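M152 protein (Murid herpesvirus 1, PDB 4G59) is an MHC class I-like viral glycoprotein that probably binds RAE-1 ligands of the NKG2D receptor and so helps infected cells escape immune recognition. Local coordinates at residues V110-M113 with L119-Y122; A177-R182 with T256-T261. All coordinates share one frame; numbering follows the deposited sequence.

Contact 1: residues V110-M113 with L119-Y122; sequences VLQM and LTRY
Val110 O is met by two groups: the backbone N of Tyr122, 2.8 Å away in a nearly straight bond (N-H...O 171°), and a water at 2.7 Å. That water also lies 2.9 Å from Thr120 OG1, bridging the strands; it cannot serve every acceptor around it, so its link to Val110 O may be only part-time. The hydroxyl of Thr120 reaches it because, with chi1 at 58°, OG1 tucks in over its own backbone, toward the water, and a beta-branched threonine favours the extended backbone.

Val110 and Tyr122 form a hydrogen-bonded pair, completed by Val110 N to Tyr122 O at 2.9 Å. Gln112 N reaches Thr120 O at 3.2 Å, but the return bond to Gln112 O comes from Leu119 N, at 2.9 Å, so Leu119 and Thr120 both face Gln112 in what fits a classic beta bulge, made by the turned-in backbone of Leu119 (psi -42°).

From Thr120 to Tyr122 and from Val110 to Gln112 the side chains alternate between the faces. On one, Val110 CG2 abuts the edge of the Tyr122 ring, 3.8 Å from CD2, while Ile145 of helix 142-148 lies against Gln112 and Thr120. On the other, Leu111 and Arg121 run side by side, CD2 of the leucine 3.5 Å from CG of the arginine. The aliphatic stem of Arg121 thus supplies an apolar surface, and its guanidinium group forms a salt bridge with Glu129 on the neighbouring strand. Such pairing is that of an antiparallel beta hairpin, here in the sheet of an MHC class I-like platform, with helix on one face.

Contact 2: residues A177-R182 with T256-T261; sequences AMDNPR and TGWYAT
Asp179 and Pro181 meet Thr256 and Trp258 where the linker after helix 161-178 lies against the C-terminal beta sandwich, which resembles the immunoglobulin-like alpha3 domain of MHC class I molecules. The two oxygens of the buried Asp179 carboxylate divide the polar work. OD1 accepts from Trp258 NE1 at 2.9 Å through its syn lone pair, although it stands 21° out of the indole plane, and OD2 accepts from Thr256 OG1 (2.5 Å, a doubtful length) on the syn side, 23° out of the carboxylate plane. Aspartate suits the place because one small, negative group can receive the indole N-H, the threonine hydroxyl and the Arg14 charge.

Two residues further on, Pro181 lies over a face of the same indole. Its CG stands 3.5 Å from the centroid of the five-membered ring of Trp258, nearly on the ring normal, in a CH-pi contact, while CB lies 3.7 Å from Trp258 CE3. Tryptophan therefore serves twice, through an N-H at its edge and an electron-rich face for the rigid proline.

In the second shell, Arg14 forms a salt bridge with Asp179 OD2, which would favour a charged carboxylate, and Ser254 OG bonds to Thr256 OG1. Arg14 and Ile9 also touch Pro181, whose carbonyl O is bonded to Tyr186 OH. Asn180 and Arg182 bracket Pro181 in an Asx turn, Asn180 OD1 accepting from Arg182 N at 2.8 Å.

In the fold
The chain begins with strand 5-11 in the C-terminal sandwich, beside strand 258-264, and then enters the platform, where the disulfide Cys18-Cys172 ties this early segment to helix 161-178. Contact 1 comes next: it closes a short local loop, joining neighbouring strands 106-114 and 117-123 near one end of the platform sheet. The chain then runs through helices 142-148, 154-158 and 161-178 before contact 2 opens. That second contact closes a far longer loop, of 73 residues and rich in strands, and joins the exit of the platform helix to the sandwich. The two are in series, neither nested nor crossing, with centres about 34 Å apart.

Contact 1: residues V110-M113 with L119-Y122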
# COMPACT_ATOMS: atom_id res chain seq x y z
N VAL B 110 12.74 -0.32 17.13
CA VAL B 110 12.78 0.57 15.98
C VAL B 110 13.23 -0.19 14.73
O VAL B 110 14.29 -0.81 14.72
CB VAL B 110 13.70 1.78 16.24
CG1 VAL B 110 13.61 2.80 15.10
CG2 VAL B 110 13.33 2.44 17.56
N LEU B 111 12.41 -0.14 13.69
CA LEU B 111 12.79 -0.72 12.41
C LEU B 111 13.01 0.37 11.36
O LEU B 111 12.31 1.38 11.36
CB LEU B 111 11.71 -1.68 11.92
CG LEU B 111 11.43 -2.91 12.76
CD1 LEU B 111 10.19 -3.62 12.23
CD2 LEU B 111 12.61 -3.82 12.71
N GLN B 112 13.97 0.14 10.47
CA GLN B 112 14.28 1.06 9.38
C GLN B 112 14.16 0.27 8.09
O GLN B 112 14.78 -0.80 7.97
CB GLN B 112 15.71 1.60 9.52
CG GLN B 112 16.10 2.73 8.55
CD GLN B 112 17.60 3.08 8.61
OE1 GLN B 112 18.33 2.62 9.49
NE2 GLN B 112 18.05 3.89 7.66
N MET B 113 13.37 0.77 7.14
CA MET B 113 13.25 0.10 5.85
C MET B 113 13.52 1.01 4.66
O MET B 113 13.12 2.19 4.66
CB MET B 113 11.88 -0.57 5.68
CG MET B 113 11.58 -1.65 6.69
SD MET B 113 10.70 -1.00 8.13
CE MET B 113 9.68 -2.44 8.51
N LEU B 119 16.62 -2.81 6.92
CA LEU B 119 18.07 -2.65 7.10
C LEU B 119 18.54 -2.83 8.54
O LEU B 119 19.58 -3.44 8.78
CB LEU B 119 18.51 -1.27 6.64
CG LEU B 119 17.88 -0.72 5.37
CD1 LEU B 119 18.27 0.73 5.17
CD2 LEU B 119 18.30 -1.57 4.18
N THR B 120 17.80 -2.27 9.50
CA THR B 120 18.23 -2.29 10.90
C THR B 120 17.08 -2.54 11.89
O THR B 120 15.95 -2.07 11.68
CB THR B 120 18.89 -0.95 11.29
OG1 THR B 120 17.98 0.12 11.06
CG2 THR B 120 20.15 -0.70 10.50
N ARG B 121 17.38 -3.29 12.95
CA ARG B 121 16.46 -3.44 14.08
C ARG B 121 17.14 -2.95 15.36
O ARG B 121 18.20 -3.47 15.75
CB ARG B 121 16.02 -4.89 14.25
CG ARG B 121 14.77 -5.03 15.12
CD ARG B 121 14.61 -6.38 15.79
NE ARG B 121 14.54 -7.50 14.86
CZ ARG B 121 15.55 -8.35 14.65
NH1 ARG B 121 16.69 -8.20 15.31
NH2 ARG B 121 15.42 -9.35 13.78
N TYR B 122 16.55 -1.95 16.01
CA TYR B 122 17.10 -1.39 17.24
C TYR B 122 16.22 -1.76 18.43
O TYR B 122 15.02 -1.40 18.48
CB TYR B 122 17.27 0.13 17.13
CG TYR B 122 17.63 0.84 18.41
CD1 TYR B 122 18.74 0.46 19.16
CD2 TYR B 122 16.87 1.90 18.88
CE1 TYR B 122 19.08 1.11 20.33
CE2 TYR B 122 17.20 2.57 20.06
CZ TYR B 122 18.31 2.16 20.77
OH TYR B 122 18.64 2.81 21.94
O HOH W 1 16.23 0.39 13.31

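Contact 2: residues A177-R182 with T256-T261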
# COMPACT_ATOMS: atom_id res chain seq x y z
N ALA B 177 -15.52 -2.03 21.44
CA ALA B 177 -16.92 -1.70 21.74
C ALA B 177 -17.81 -1.51 20.52
O ALA B 177 -19.01 -1.75 20.60
CB ALA B 177 -17.03 -0.42 22.65
N MET B 178 -17.24 -1.04 19.41
CA MET B 178 -18.08 -0.73 18.24
C MET B 178 -18.13 -1.92 17.34
O MET B 178 -18.95 -1.97 16.42
CB MET B 178 -17.51 0.43 17.43
CG MET B 178 -17.37 1.74 18.15
SD MET B 178 -17.04 3.07 16.98
CE MET B 178 -15.93 2.28 15.83
N ASP B 179 -17.24 -2.88 17.58
CA ASP B 179 -17.05 -3.99 16.66
C ASP B 179 -18.23 -4.95 16.66
O ASP B 179 -18.43 -5.74 17.58
CB ASP B 179 -15.74 -4.73 16.99
CG ASP B 179 -15.65 -6.09 16.32
OD1 ASP B 179 -16.02 -6.21 15.13
OD2 ASP B 179 -15.20 -7.02 16.99
N ASN B 180 -18.99 -4.88 15.59
CA ASN B 180 -20.16 -5.69 15.42
C ASN B 180 -20.25 -6.10 13.96
O ASN B 180 -20.56 -5.28 13.11
CB ASN B 180 -21.39 -4.88 15.81
CG ASN B 180 -22.66 -5.68 15.73
OD1 ASN B 180 -22.79 -6.62 14.93
ND2 ASN B 180 -23.63 -5.31 16.57
N PRO B 181 -20.03 -7.39 13.67
CA PRO B 181 -20.01 -7.92 12.30
C PRO B 181 -21.30 -7.61 11.55
O PRO B 181 -21.28 -7.57 10.32
CB PRO B 181 -19.93 -9.45 12.50
CG PRO B 181 -19.65 -9.69 13.94
CD PRO B 181 -20.07 -8.46 14.69
N ARG B 182 -22.40 -7.42 12.28
CA ARG B 182 -23.69 -7.16 11.63
C ARG B 182 -23.83 -5.71 11.22
O ARG B 182 -24.72 -5.37 10.45
CB ARG B 182 -24.88 -7.62 12.51
CG ARG B 182 -24.76 -9.10 12.87
CD ARG B 182 -25.88 -9.65 13.74
NE ARG B 182 -25.81 -11.11 13.69
CZ ARG B 182 -24.92 -11.84 14.37
NH1 ARG B 182 -24.04 -11.24 15.18
NH2 ARG B 182 -24.92 -13.16 14.24
N THR B 256 -10.95 -10.03 16.85
CA THR B 256 -11.83 -10.12 18.01
C THR B 256 -12.58 -11.45 18.09
O THR B 256 -13.32 -11.70 19.05
CB THR B 256 -12.82 -8.97 18.07
OG1 THR B 256 -13.66 -9.02 16.92
CG2 THR B 256 -12.07 -7.68 18.10
N GLY B 257 -12.39 -12.32 17.09
CA GLY B 257 -12.82 -13.70 17.24
C GLY B 257 -14.03 -14.15 16.46
O GLY B 257 -14.41 -15.32 16.52
N TRP B 258 -14.64 -13.24 15.73
CA TRP B 258 -15.69 -13.61 14.82
C TRP B 258 -15.16 -13.75 13.39
O TRP B 258 -14.12 -13.17 13.07
CB TRP B 258 -16.82 -12.58 14.88
CG TRP B 258 -16.44 -11.20 14.42
CD1 TRP B 258 -16.05 -10.15 15.20
CD2 TRP B 258 -16.45 -10.72 13.06
NE1 TRP B 258 -15.82 -9.05 14.41
CE2 TRP B 258 -16.06 -9.37 13.09
CE3 TRP B 258 -16.75 -11.31 11.82
CZ2 TRP B 258 -15.96 -8.59 11.93
CZ3 TRP B 258 -16.65 -10.53 10.67
CH2 TRP B 258 -16.26 -9.19 10.73
N TYR B 259 -15.85 -14.51 12.55
CA TYR B 259 -15.57 -14.50 11.12
C TYR B 259 -16.85 -14.64 10.34
O TYR B 259 -17.83 -15.20 10.86
CB TYR B 259 -14.55 -15.58 10.73
CG TYR B 259 -15.00 -17.00 10.91
CD1 TYR B 259 -15.59 -17.70 9.86
CD2 TYR B 259 -14.80 -17.67 12.11
CE1 TYR B 259 -15.98 -19.03 10.01
CE2 TYR B 259 -15.19 -18.99 12.27
CZ TYR B 259 -15.78 -19.66 11.22
OH TYR B 259 -16.17 -20.97 11.40
N ALA B 260 -16.86 -14.13 9.11
CA ALA B 260 -18.05 -14.21 8.27
C ALA B 260 -17.71 -14.90 6.95
O ALA B 260 -16.63 -14.69 6.39
CB ALA B 260 -18.61 -12.83 8.00
N THR B 261 -18.63 -15.72 6.46
CA THR B 261 -18.44 -16.31 5.14
C THR B 261 -19.36 -15.52 4.22
O THR B 261 -20.49 -15.17 4.60
CB THR B 261 -18.81 -17.80 5.11
OG1 THR B 261 -20.16 -17.95 5.53
CG2 THR B 261 -17.93 -18.58 6.06